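Local structure of alpha-1,3-glucanase (Streptomyces thermodiastaticus, 7C7D) at residues 290-295 with 321-326; 317-322 with 343-348; 164-169 with 265-270. The protein hydrolyses the alpha-1,3-glucosidic linkages of alpha-1,3-glucan, acting as a thermostable glycoside hydrolase of family GH87. All blocks are in the same frame, centred on the assembly; numbering follows the deposited sequence.

Contact 1 (290-295 with 321-326); sequences DFAVIG and GMWIQH
M322 folds its thioether over the ring of F291 where two strands of a parallel beta-helix, the fold of pectate lyase-like domains, come into register. Strands 292-294 and 323-325 sit on successive coils and run almost exactly parallel, with 4.7 Å between their axes. A ladder of backbone hydrogen bonds joins them: W323 N to F291 O, V293 N to W323 O, Q325 N to V293 O and G295 N to Q325 O. M322 and F291 lie side by side and point the same way. The methionine chain bends twice, and its last torsion (chi3 -61°) turns CE over the centre of the ring, 3.4 Å from the F291 centroid and only 3° off the normal. This is a CH-pi contact in which CE is almost equally far from all six ring carbons. SD covers the same ring from 4.1 Å to the centroid, a Met-aromatic contact, and also takes a weak hydrogen bond from F291 N. Next along, V293 CB meets I324 CD1 at 3.9 Å; both residues also touch F308. The opposite face of the strands, with A292, W323 and I294, looks toward the D1 domain. Here I294 lies across W323, CG1 and CD1 each 4.0 Å from W323 CD1. The straight bond from W323 NE1 to Q325 OE1 (180°, 3.0 Å) holds the rotation of the indole. The oxygen lies in the indole plane, whereas the nitrogen stands above the plane of the Q325 amide, whose NE2 is bonded to D349 and N164 O. At H326, D163 accepts NE2 at one side of the imidazole; at the other, one water joins H326 ND1 (2.8 Å) to G295 O.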
ATOM      1  N   ASP A 290      -1.610  19.120  -2.131  1.00 15.52           N
ATOM      2  CA  ASP A 290      -2.450  19.562  -1.017  1.00 16.16           C
ATOM      3  C   ASP A 290      -3.937  19.594  -1.358  1.00 15.13           C
ATOM      4  O   ASP A 290      -4.648  20.523  -0.981  1.00 16.25           O
ATOM      5  CB  ASP A 290      -1.987  20.910  -0.451  1.00 18.21           C
ATOM      6  CG  ASP A 290      -0.499  20.940  -0.148  1.00 19.60           C
ATOM      7  OD1 ASP A 290       0.075  19.876   0.160  1.00 19.72           O
ATOM      8  OD2 ASP A 290       0.094  22.039  -0.208  1.00 22.69           O
ATOM      9  N   PHE A 291      -4.420  18.579  -2.067  1.00 14.82           N
ATOM     10  CA  PHE A 291      -5.859  18.383  -2.201  1.00 14.39           C
ATOM     11  C   PHE A 291      -6.183  16.898  -2.133  1.00 13.89           C
ATOM     12  O   PHE A 291      -5.294  16.044  -2.087  1.00 14.17           O
ATOM     13  CB  PHE A 291      -6.511  19.123  -3.398  1.00 13.95           C
ATOM     14  CG  PHE A 291      -6.049  18.685  -4.775  1.00 14.58           C
ATOM     15  CD1 PHE A 291      -4.835  19.120  -5.292  1.00 15.51           C
ATOM     16  CD2 PHE A 291      -6.881  17.920  -5.589  1.00 14.86           C
ATOM     17  CE1 PHE A 291      -4.437  18.761  -6.577  1.00 15.17           C
ATOM     18  CE2 PHE A 291      -6.491  17.563  -6.873  1.00 15.07           C
ATOM     19  CZ  PHE A 291      -5.277  17.989  -7.372  1.00 15.12           C
ATOM     20  N   ALA A 292      -7.476  16.597  -2.090  1.00 13.48           N
ATOM     21  CA  ALA A 292      -7.949  15.223  -2.085  1.00 13.01           C
ATOM     22  C   ALA A 292      -8.598  14.901  -3.422  1.00 12.69           C
ATOM     23  O   ALA A 292      -9.245  15.759  -4.032  1.00 13.83           O
ATOM     24  CB  ALA A 292      -8.958  14.999  -0.958  1.00 14.24           C
ATOM     25  N   VAL A 293      -8.400  13.670  -3.886  1.00 11.91           N
ATOM     26  CA  VAL A 293      -9.165  13.107  -4.998  1.00 12.07           C
ATOM     27  C   VAL A 293      -9.802  11.834  -4.475  1.00 12.11           C
ATOM     28  O   VAL A 293      -9.102  10.862  -4.158  1.00 12.58           O
ATOM     29  CB  VAL A 293      -8.318  12.839  -6.248  1.00 12.59           C
ATOM     30  CG1 VAL A 293      -9.178  12.206  -7.334  1.00 14.08           C
ATOM     31  CG2 VAL A 293      -7.690  14.130  -6.744  1.00 13.45           C
ATOM     32  N   ILE A 294     -11.125  11.855  -4.345  1.00 12.38           N
ATOM     33  CA  ILE A 294     -11.893  10.761  -3.775  1.00 12.81           C
ATOM     34  C   ILE A 294     -12.922  10.342  -4.814  1.00 12.26           C
ATOM     35  O   ILE A 294     -13.772  11.147  -5.217  1.00 14.11           O
ATOM     36  CB  ILE A 294     -12.556  11.164  -2.449  1.00 14.14           C
ATOM     37  CG1 ILE A 294     -11.505  11.718  -1.476  1.00 14.85           C
ATOM     38  CG2 ILE A 294     -13.293   9.986  -1.849  1.00 15.73           C
ATOM     39  CD1 ILE A 294     -12.068  12.129  -0.130  1.00 15.78           C
ATOM     40  N   GLY A 295     -12.832   9.093  -5.263  1.00 12.08           N
ATOM     41  CA  GLY A 295     -13.706   8.586  -6.296  1.00 13.46           C
ATOM     42  C   GLY A 295     -14.924   7.894  -5.721  1.00 12.92           C
ATOM     43  O   GLY A 295     -15.245   7.999  -4.534  1.00 13.59           O
ATOM     44  N   GLY A 321       1.288  15.790  -0.583  1.00 12.97           N
ATOM     45  CA  GLY A 321       0.254  16.272   0.315  1.00 13.56           C
ATOM     46  C   GLY A 321      -1.149  15.874  -0.077  1.00 13.47           C
ATOM     47  O   GLY A 321      -2.106  16.525   0.349  1.00 14.56           O
ATOM     48  N   MET A 322      -1.306  14.814  -0.865  1.00 12.82           N
ATOM     49  CA  MET A 322      -2.601  14.418  -1.394  1.00 12.44           C
ATOM     50  C   MET A 322      -3.262  13.363  -0.522  1.00 12.31           C
ATOM     51  O   MET A 322      -2.604  12.599   0.187  1.00 13.44           O
ATOM     52  CB  MET A 322      -2.455  13.838  -2.802  1.00 13.24           C
ATOM     53  CG  MET A 322      -1.743  14.742  -3.793  1.00 14.30           C
ATOM     54  SD  MET A 322      -2.672  16.209  -4.283  1.00 14.78           S
ATOM     55  CE  MET A 322      -4.117  15.465  -5.040  1.00 14.72           C
ATOM     56  N   TRP A 323      -4.591  13.312  -0.617  1.00 11.82           N
ATOM     57  CA  TRP A 323      -5.401  12.234  -0.060  1.00 11.88           C
ATOM     58  C   TRP A 323      -6.130  11.597  -1.235  1.00 11.45           C
ATOM     59  O   TRP A 323      -6.966  12.250  -1.867  1.00 12.48           O
ATOM     60  CB  TRP A 323      -6.408  12.818   0.923  1.00 12.97           C
ATOM     61  CG  TRP A 323      -7.302  11.829   1.580  1.00 13.36           C
ATOM     62  CD1 TRP A 323      -8.382  11.185   1.031  1.00 14.22           C
ATOM     63  CD2 TRP A 323      -7.222  11.396   2.937  1.00 14.92           C
ATOM     64  NE1 TRP A 323      -8.961  10.360   1.969  1.00 14.84           N
ATOM     65  CE2 TRP A 323      -8.268  10.475   3.147  1.00 15.70           C
ATOM     66  CE3 TRP A 323      -6.356  11.688   3.999  1.00 17.47           C
ATOM     67  CZ2 TRP A 323      -8.482   9.859   4.380  1.00 18.08           C
ATOM     68  CZ3 TRP A 323      -6.567  11.072   5.217  1.00 20.40           C
ATOM     69  CH2 TRP A 323      -7.618  10.163   5.396  1.00 19.94           C
ATOM     70  N   ILE A 324      -5.806  10.340  -1.535  1.00 10.85           N
ATOM     71  CA  ILE A 324      -6.322   9.638  -2.708  1.00 10.94           C
ATOM     72  C   ILE A 324      -7.096   8.432  -2.205  1.00 10.92           C
ATOM     73  O   ILE A 324      -6.550   7.625  -1.440  1.00 11.55           O
ATOM     74  CB  ILE A 324      -5.175   9.185  -3.624  1.00 11.60           C
ATOM     75  CG1 ILE A 324      -4.278  10.364  -4.011  1.00 12.91           C
ATOM     76  CG2 ILE A 324      -5.708   8.444  -4.847  1.00 12.82           C
ATOM     77  CD1 ILE A 324      -4.983  11.494  -4.706  1.00 16.32           C
ATOM     78  N   GLN A 325      -8.364   8.311  -2.606  1.00 11.48           N
ATOM     79  CA  GLN A 325      -9.210   7.292  -2.009  1.00 11.11           C
ATOM     80  C   GLN A 325     -10.327   6.891  -2.966  1.00 10.79           C
ATOM     81  O   GLN A 325     -10.823   7.710  -3.738  1.00 11.58           O
ATOM     82  CB  GLN A 325      -9.804   7.823  -0.697  1.00 11.38           C
ATOM     83  CG  GLN A 325     -10.600   6.816   0.089  1.00 11.92           C
ATOM     84  CD  GLN A 325     -11.168   7.391   1.377  1.00 13.02           C
ATOM     85  OE1 GLN A 325     -11.332   8.611   1.516  1.00 15.13           O
ATOM     86  NE2 GLN A 325     -11.470   6.514   2.326  1.00 13.52           N
ATOM     87  N   HIS A 326     -10.752   5.625  -2.872  1.00 11.03           N
ATOM     88  CA  HIS A 326     -11.946   5.145  -3.589  1.00 11.74           C
ATOM     89  C   HIS A 326     -11.788   5.265  -5.102  1.00 11.59           C
ATOM     90  O   HIS A 326     -12.708   5.676  -5.816  1.00 12.67           O
ATOM     91  CB  HIS A 326     -13.239   5.806  -3.107  1.00 12.21           C
ATOM     92  CG  HIS A 326     -13.584   5.490  -1.688  1.00 12.43           C
ATOM     93  ND1 HIS A 326     -14.377   6.309  -0.914  1.00 13.96           N
ATOM     94  CD2 HIS A 326     -13.236   4.445  -0.898  1.00 12.78           C
ATOM     95  CE1 HIS A 326     -14.500   5.785   0.294  1.00 13.94           C
ATOM     96  NE2 HIS A 326     -13.818   4.654   0.329  1.00 12.98           N
TER
HETATM   97  O   HOH W   1     -16.149   8.314  -1.829  1.00 18.22           O

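Contact 2 (317-322 with 343-348); sequences SSVSGM and ENNRIL
N345 sets its carboxamide against the break in the neighbouring coil, between V319 and M322; with N369 on the next coil, this is consistent with the start of an asparagine ladder. N345 CB lies 3.7 Å from M322 O. CG, anti to the carbonyl carbon (chi1 -54°), is thereby turned toward 319-322, and N345 CG comes 3.8 Å from V319 O. At the tip the amide divides its two ends between two backbone partners. N345 OD1 accepts M322 N at 2.9 Å, the N-H lying in the amide plane on a lone pair, and the same oxygen also rests against M322 CB at 3.2 Å. N345 ND2 donates to V319 O at 3.1 Å with a nearly straight bond (170°), rising well above the plane of that carbonyl. V319 O is thereby gripped twice, for E343 N also reaches it, at 2.9 Å. V319 CG1 packs across the carboxamide, 3.9 Å from N345 OD1. Around this group, R346 N donates to M322 O, G321 N makes a weak bond to N344 O, and E343 CG touches S320 CB while its carboxylate pairs with R367. The acceptor half recurs on the next coil, where N369 OD1 takes N345 N. An alanine here would probably leave M322 N without its acceptor and V319 O with one donor fewer, freeing the bend at G321 to shift. Both coils turn at residues of positive phi, G321 and N344, where regular strand pairing is interrupted; OD1 replaces a backbone acceptor at M322 N, while ND2 adds a second bond to an already paired V319 O.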
ATOM      1  N   SER A 317       8.093  16.455 -12.469  1.00 14.85           N
ATOM      2  CA  SER A 317       6.791  16.627 -11.854  1.00 14.29           C
ATOM      3  C   SER A 317       6.790  16.091 -10.429  1.00 13.93           C
ATOM      4  O   SER A 317       7.733  15.432  -9.979  1.00 13.80           O
ATOM      5  CB  SER A 317       5.725  15.934 -12.703  1.00 14.30           C
ATOM      6  OG  SER A 317       5.570  16.661 -13.908  1.00 14.60           O
ATOM      7  N   SER A 318       5.712  16.390  -9.704  1.00 13.61           N
ATOM      8  CA  SER A 318       5.605  15.945  -8.322  1.00 13.94           C
ATOM      9  C   SER A 318       4.148  15.821  -7.903  1.00 13.03           C
ATOM     10  O   SER A 318       3.261  16.500  -8.436  1.00 13.44           O
ATOM     11  CB  SER A 318       6.347  16.881  -7.357  1.00 15.94           C
ATOM     12  OG  SER A 318       5.753  18.169  -7.328  1.00 17.28           O
ATOM     13  N   VAL A 319       3.922  14.954  -6.918  1.00 12.61           N
ATOM     14  CA  VAL A 319       2.613  14.729  -6.315  1.00 12.18           C
ATOM     15  C   VAL A 319       2.840  14.668  -4.812  1.00 11.77           C
ATOM     16  O   VAL A 319       3.562  13.786  -4.337  1.00 12.82           O
ATOM     17  CB  VAL A 319       1.976  13.414  -6.798  1.00 12.95           C
ATOM     18  CG1 VAL A 319       0.643  13.176  -6.105  1.00 13.54           C
ATOM     19  CG2 VAL A 319       1.826  13.402  -8.312  1.00 14.03           C
ATOM     20  N   SER A 320       2.257  15.606  -4.063  1.00 12.55           N
ATOM     21  CA  SER A 320       2.552  15.677  -2.637  1.00 13.59           C
ATOM     22  C   SER A 320       1.373  16.223  -1.840  1.00 13.49           C
ATOM     23  O   SER A 320       0.586  17.034  -2.331  1.00 13.92           O
ATOM     24  CB  SER A 320       3.802  16.527  -2.374  1.00 14.92           C
ATOM     25  OG  SER A 320       3.623  17.858  -2.827  1.00 15.95           O
ATOM     26  N   GLY A 321       1.288  15.790  -0.583  1.00 12.97           N
ATOM     27  CA  GLY A 321       0.254  16.272   0.315  1.00 13.56           C
ATOM     28  C   GLY A 321      -1.149  15.874  -0.077  1.00 13.47           C
ATOM     29  O   GLY A 321      -2.106  16.525   0.349  1.00 14.56           O
ATOM     30  N   MET A 322      -1.306  14.814  -0.865  1.00 12.82           N
ATOM     31  CA  MET A 322      -2.601  14.418  -1.394  1.00 12.44           C
ATOM     32  C   MET A 322      -3.262  13.363  -0.522  1.00 12.31           C
ATOM     33  O   MET A 322      -2.604  12.599   0.187  1.00 13.44           O
ATOM     34  CB  MET A 322      -2.455  13.838  -2.802  1.00 13.24           C
ATOM     35  CG  MET A 322      -1.743  14.742  -3.793  1.00 14.30           C
ATOM     36  SD  MET A 322      -2.672  16.209  -4.283  1.00 14.78           S
ATOM     37  CE  MET A 322      -4.117  15.465  -5.040  1.00 14.72           C
ATOM     38  N   GLU A 343       5.365  11.998  -2.918  1.00 11.72           N
ATOM     39  CA  GLU A 343       5.771  12.031  -1.522  1.00 12.07           C
ATOM     40  C   GLU A 343       4.688  12.614  -0.628  1.00 12.14           C
ATOM     41  O   GLU A 343       3.929  13.503  -1.023  1.00 13.00           O
ATOM     42  CB  GLU A 343       7.069  12.840  -1.334  1.00 14.20           C
ATOM     43  CG  GLU A 343       6.893  14.307  -1.699  1.00 16.96           C
ATOM     44  CD  GLU A 343       8.179  15.109  -1.635  1.00 20.68           C
ATOM     45  OE1 GLU A 343       9.209  14.588  -1.161  1.00 21.99           O
ATOM     46  OE2 GLU A 343       8.155  16.278  -2.076  1.00 23.98           O
ATOM     47  N   ASN A 344       4.646  12.109   0.602  1.00 12.19           N
ATOM     48  CA  ASN A 344       3.779  12.658   1.646  0.68 12.70           C
ATOM     49  C   ASN A 344       2.308  12.620   1.244  1.00 12.34           C
ATOM     50  O   ASN A 344       1.565  13.582   1.451  1.00 13.24           O
ATOM     51  CB  ASN A 344       4.203  14.066   2.068  0.68 14.80           C
ATOM     52  CG  ASN A 344       5.630  14.111   2.547  0.68 16.97           C
ATOM     53  OD1 ASN A 344       6.475  14.768   1.945  0.68 22.61           O
ATOM     54  ND2 ASN A 344       5.912  13.401   3.631  0.68 16.84           N
ATOM     55  N   ASN A 345       1.884  11.498   0.669  1.00 11.54           N
ATOM     56  CA  ASN A 345       0.495  11.294   0.286  1.00 11.54           C
ATOM     57  C   ASN A 345      -0.097  10.148   1.091  1.00 10.90           C
ATOM     58  O   ASN A 345       0.620   9.333   1.677  1.00 11.60           O
ATOM     59  CB  ASN A 345       0.367  10.956  -1.198  1.00 12.06           C
ATOM     60  CG  ASN A 345       1.042  11.975  -2.083  1.00 11.22           C
ATOM     61  OD1 ASN A 345       0.598  13.113  -2.173  1.00 12.19           O
ATOM     62  ND2 ASN A 345       2.124  11.574  -2.737  1.00 11.74           N
ATOM     63  N   ARG A 346      -1.425  10.098   1.097  1.00 11.45           N
ATOM     64  CA  ARG A 346      -2.186   8.973   1.613  1.00 11.55           C
ATOM     65  C   ARG A 346      -2.938   8.356   0.449  1.00 11.90           C
ATOM     66  O   ARG A 346      -3.589   9.072  -0.320  1.00 13.80           O
ATOM     67  CB  ARG A 346      -3.198   9.414   2.671  1.00 13.84           C
ATOM     68  CG  ARG A 346      -2.676  10.442   3.632  1.00 15.51           C
ATOM     69  CD  ARG A 346      -1.608   9.863   4.544  1.00 15.31           C
ATOM     70  NE  ARG A 346      -0.964  10.941   5.288  1.00 18.02           N
ATOM     71  CZ  ARG A 346      -1.536  11.584   6.303  1.00 18.83           C
ATOM     72  NH1 ARG A 346      -2.747  11.231   6.719  1.00 19.45           N
ATOM     73  NH2 ARG A 346      -0.900  12.578   6.902  1.00 19.58           N
ATOM     74  N   ILE A 347      -2.833   7.038   0.307  1.00 11.33           N
ATOM     75  CA  ILE A 347      -3.563   6.302  -0.715  1.00 10.65           C
ATOM     76  C   ILE A 347      -4.321   5.201   0.015  1.00 11.02           C
ATOM     77  O   ILE A 347      -3.710   4.266   0.549  1.00 11.85           O
ATOM     78  CB  ILE A 347      -2.637   5.735  -1.804  1.00 11.78           C
ATOM     79  CG1 ILE A 347      -1.832   6.868  -2.449  1.00 13.75           C
ATOM     80  CG2 ILE A 347      -3.450   5.002  -2.868  1.00 13.84           C
ATOM     81  CD1 ILE A 347      -0.719   6.405  -3.385  1.00 14.66           C
ATOM     82  N   LEU A 348      -5.649   5.322   0.060  1.00 11.68           N
ATOM     83  CA  LEU A 348      -6.484   4.474   0.896  1.00 11.94           C
ATOM     84  C   LEU A 348      -7.615   3.904   0.065  1.00 10.84           C
ATOM     85  O   LEU A 348      -8.202   4.606  -0.764  1.00 12.29           O
ATOM     86  CB  LEU A 348      -7.130   5.271   2.025  1.00 14.35           C
ATOM     87  CG  LEU A 348      -6.175   6.158   2.807  1.00 17.67           C
ATOM     88  CD1 LEU A 348      -6.954   7.037   3.745  1.00 20.66           C
ATOM     89  CD2 LEU A 348      -5.214   5.291   3.572  1.00 18.17           C
TER

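Contact 3 (164-169 with 265-270); sequences NTRLLL and GSWYSV
R166 and L168, on extended strand 164-169, face a tight turn at 265-268 in which G265 O accepts both Y268 N and S269 N; L168 and W267 have the nearest CA atoms, no backbone hydrogen bond joins the segments, and side chains make the contact. R166 crosses obliquely over one face of the W267 indole. Its CG takes the position between the backbone N and the carbonyl carbon (chi1 72°), and the chain then runs extended to NE. R166 CD sits 3.7 Å from the centroid of the W267 six-membered ring, close to its normal, as a CH-pi contact. Farther on, the guanidinium covers the five-membered ring: CZ of R166 is 4.3 Å from that W267 centroid, a cation-pi contact with the two planes inclined by 35°. The same group then reaches the turn itself. R166 NH2 donates to S266 O at 2.9 Å, in the carbonyl plane, and R166 NH1 donates to the same oxygen at 3.1 Å from above that plane. This two-nitrogen, end-on grip on one atom fixes the rotation of the guanidinium. At its edge V270 CG2 meets R166 NH2 tip to tip. L168 adds apolar contacts, its CD2 lying 3.6 Å from W267 CE3 and its CD1 3.9 Å from Y268 CE1, while Y268 OH is bonded to S199 O. The contact thus fastens the D1 beta domain onto the beta-helix. W267 also touches A111 and T113 of strand 109-117, the antiparallel neighbour of 163-169, and on the beta-helix side R166 packs against strand 292-294 and makes a second cation-pi contact with W323, which meets W267 edge-to-face.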
ATOM      1  N   ASN A 164     -12.141   3.350   4.991  1.00 12.10           N
ATOM      2  CA  ASN A 164     -11.644   4.391   5.880  1.00 12.29           C
ATOM      3  C   ASN A 164     -12.573   5.590   5.825  1.00 13.06           C
ATOM      4  O   ASN A 164     -12.939   6.061   4.741  1.00 13.41           O
ATOM      5  CB  ASN A 164     -10.214   4.793   5.526  1.00 12.72           C
ATOM      6  CG  ASN A 164      -9.205   3.742   5.949  1.00 13.80           C
ATOM      7  OD1 ASN A 164      -8.609   3.838   7.018  1.00 14.36           O
ATOM      8  ND2 ASN A 164      -9.036   2.713   5.122  1.00 15.10           N
ATOM      9  N   THR A 165     -12.949   6.079   6.996  1.00 14.02           N
ATOM     10  CA  THR A 165     -13.801   7.247   7.112  1.00 13.86           C
ATOM     11  C   THR A 165     -13.099   8.257   8.008  1.00 13.70           C
ATOM     12  O   THR A 165     -12.432   7.882   8.978  1.00 15.02           O
ATOM     13  CB  THR A 165     -15.182   6.845   7.654  1.00 15.87           C
ATOM     14  OG1 THR A 165     -16.033   7.990   7.684  1.00 17.66           O
ATOM     15  CG2 THR A 165     -15.086   6.228   9.050  1.00 15.83           C
ATOM     16  N   ARG A 166     -13.214   9.538   7.663  1.00 14.96           N
ATOM     17  CA  ARG A 166     -12.449  10.572   8.344  1.00 16.51           C
ATOM     18  C   ARG A 166     -13.341  11.724   8.778  1.00 16.91           C
ATOM     19  O   ARG A 166     -14.426  11.947   8.233  1.00 18.08           O
ATOM     20  CB  ARG A 166     -11.296  11.098   7.478  1.00 16.75           C
ATOM     21  CG  ARG A 166     -11.732  11.960   6.304  1.00 16.94           C
ATOM     22  CD  ARG A 166     -10.534  12.508   5.531  1.00 17.35           C
ATOM     23  NE  ARG A 166     -10.953  13.350   4.414  1.00 17.22           N
ATOM     24  CZ  ARG A 166     -10.131  14.082   3.669  1.00 17.08           C
ATOM     25  NH1 ARG A 166      -8.829  14.096   3.918  1.00 17.39           N
ATOM     26  NH2 ARG A 166     -10.620  14.818   2.679  1.00 19.18           N
ATOM     27  N   LEU A 167     -12.844  12.481   9.752  1.00 18.30           N
ATOM     28  CA  LEU A 167     -13.585  13.609  10.294  1.00 21.86           C
ATOM     29  C   LEU A 167     -12.604  14.553  10.970  1.00 20.72           C
ATOM     30  O   LEU A 167     -11.757  14.109  11.752  1.00 21.06           O
ATOM     31  CB  LEU A 167     -14.596  13.101  11.327  1.00 28.13           C
ATOM     32  CG  LEU A 167     -15.696  14.018  11.852  1.00 32.55           C
ATOM     33  CD1 LEU A 167     -16.340  14.792  10.716  1.00 33.87           C
ATOM     34  CD2 LEU A 167     -16.729  13.191  12.599  1.00 33.35           C
ATOM     35  N   LEU A 168     -12.712  15.842  10.662  1.00 22.85           N
ATOM     36  CA  LEU A 168     -12.079  16.848  11.501  1.00 24.31           C
ATOM     37  C   LEU A 168     -12.846  16.917  12.814  1.00 27.78           C
ATOM     38  O   LEU A 168     -14.080  16.947  12.820  1.00 29.61           O
ATOM     39  CB  LEU A 168     -12.112  18.213  10.811  1.00 25.50           C
ATOM     40  CG  LEU A 168     -11.232  18.387   9.570  1.00 25.90           C
ATOM     41  CD1 LEU A 168     -11.592  19.664   8.820  1.00 26.29           C
ATOM     42  CD2 LEU A 168      -9.757  18.383   9.938  1.00 26.90           C
ATOM     43  N   LEU A 169     -12.121  16.924  13.934  1.00 29.06           N
ATOM     44  CA  LEU A 169     -12.798  16.868  15.226  1.00 31.65           C
ATOM     45  C   LEU A 169     -13.448  18.191  15.618  1.00 35.53           C
ATOM     46  O   LEU A 169     -14.312  18.198  16.500  1.00 36.85           O
ATOM     47  CB  LEU A 169     -11.837  16.406  16.322  1.00 31.74           C
ATOM     48  CG  LEU A 169     -11.327  14.967  16.205  1.00 32.05           C
ATOM     49  CD1 LEU A 169     -10.245  14.701  17.241  1.00 33.46           C
ATOM     50  CD2 LEU A 169     -12.462  13.963  16.337  1.00 32.75           C
ATOM     51  N   GLY A 265      -5.148  22.141   1.374  1.00 17.70           N
ATOM     52  CA  GLY A 265      -4.970  21.010   2.259  1.00 17.44           C
ATOM     53  C   GLY A 265      -5.946  19.914   1.891  1.00 16.35           C
ATOM     54  O   GLY A 265      -7.092  20.195   1.533  1.00 17.56           O
ATOM     55  N   SER A 266      -5.503  18.659   1.973  1.00 15.66           N
ATOM     56  CA  SER A 266      -6.320  17.543   1.521  1.00 15.75           C
ATOM     57  C   SER A 266      -7.548  17.290   2.389  1.00 14.92           C
ATOM     58  O   SER A 266      -8.388  16.469   2.007  1.00 16.54           O
ATOM     59  CB  SER A 266      -5.468  16.281   1.437  1.00 16.38           C
ATOM     60  OG  SER A 266      -5.049  15.901   2.732  1.00 17.43           O
ATOM     61  N   TRP A 267      -7.672  17.945   3.541  1.00 15.80           N
ATOM     62  CA  TRP A 267      -8.889  17.865   4.334  1.00 16.92           C
ATOM     63  C   TRP A 267      -9.865  18.989   4.019  1.00 18.51           C
ATOM     64  O   TRP A 267     -10.969  19.000   4.569  1.00 20.06           O
ATOM     65  CB  TRP A 267      -8.563  17.850   5.834  1.00 17.01           C
ATOM     66  CG  TRP A 267      -7.852  16.594   6.261  1.00 16.62           C
ATOM     67  CD1 TRP A 267      -6.601  16.185   5.877  1.00 17.12           C
ATOM     68  CD2 TRP A 267      -8.349  15.580   7.143  1.00 16.79           C
ATOM     69  NE1 TRP A 267      -6.294  14.985   6.470  1.00 17.24           N
ATOM     70  CE2 TRP A 267      -7.346  14.593   7.254  1.00 17.08           C
ATOM     71  CE3 TRP A 267      -9.543  15.411   7.856  1.00 18.26           C
ATOM     72  CZ2 TRP A 267      -7.497  13.459   8.051  1.00 16.96           C
ATOM     73  CZ3 TRP A 267      -9.692  14.275   8.648  1.00 18.19           C
ATOM     74  CH2 TRP A 267      -8.673  13.316   8.738  1.00 17.98           C
ATOM     75  N   TYR A 268      -9.497  19.913   3.135  1.00 17.70           N
ATOM     76  CA  TYR A 268     -10.313  21.086   2.833  1.00 18.95           C
ATOM     77  C   TYR A 268     -10.698  21.202   1.368  1.00 19.09           C
ATOM     78  O   TYR A 268     -11.846  21.541   1.065  1.00 20.39           O
ATOM     79  CB  TYR A 268      -9.574  22.363   3.253  1.00 20.52           C
ATOM     80  CG  TYR A 268      -9.150  22.354   4.695  1.00 23.19           C
ATOM     81  CD1 TYR A 268     -10.077  22.516   5.716  1.00 25.73           C
ATOM     82  CD2 TYR A 268      -7.820  22.166   5.041  1.00 23.87           C
ATOM     83  CE1 TYR A 268      -9.687  22.503   7.043  1.00 26.90           C
ATOM     84  CE2 TYR A 268      -7.424  22.150   6.360  1.00 24.83           C
ATOM     85  CZ  TYR A 268      -8.359  22.319   7.356  1.00 26.82           C
ATOM     86  OH  TYR A 268      -7.956  22.299   8.674  1.00 29.28           O
ATOM     87  N   SER A 269      -9.761  20.966   0.452  1.00 17.84           N
ATOM     88  CA  SER A 269     -10.018  21.051  -0.982  1.00 17.66           C
ATOM     89  C   SER A 269     -10.191  19.634  -1.506  1.00 16.50           C
ATOM     90  O   SER A 269      -9.214  18.891  -1.627  1.00 16.76           O
ATOM     91  CB  SER A 269      -8.863  21.757  -1.686  1.00 17.81           C
ATOM     92  OG  SER A 269      -8.627  23.038  -1.121  1.00 18.47           O
ATOM     93  N   VAL A 270     -11.425  19.265  -1.837  1.00 16.47           N
ATOM     94  CA  VAL A 270     -11.773  17.871  -2.100  1.00 16.14           C
ATOM     95  C   VAL A 270     -12.367  17.760  -3.499  1.00 15.86           C
ATOM     96  O   VAL A 270     -13.434  18.324  -3.773  1.00 16.86           O
ATOM     97  CB  VAL A 270     -12.735  17.316  -1.039  1.00 17.12           C
ATOM     98  CG1 VAL A 270     -13.054  15.860  -1.339  1.00 17.40           C
ATOM     99  CG2 VAL A 270     -12.122  17.451   0.352  1.00 18.30           C
TER

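How the contacts relate
Contacts 1 and 2 are consecutive steps up the beta-helix: they share G321 and M322, their centres lie 8 Å apart, and strand 323-325 pairs on with 341-348, probably hydrogen-bonded from I324 N to R346 O (2.8 Å) and from L348 N to I324 O (2.9 Å). Contact 3 joins that helix to the D1 domain. Its centre is 9 Å from contact 1 and 15 Å from contact 2, and it touches contact 1 through D290 O and G265 N (2.9 Å, a probable hydrogen bond) and W323 CD2 to R166 NH1 (3.3 Å). The calcium site of E63, E65, S88, Q91 and D191 is in D1; its strand 188-196 and strand 163-169 of contact 3 both pair with strand 109-117.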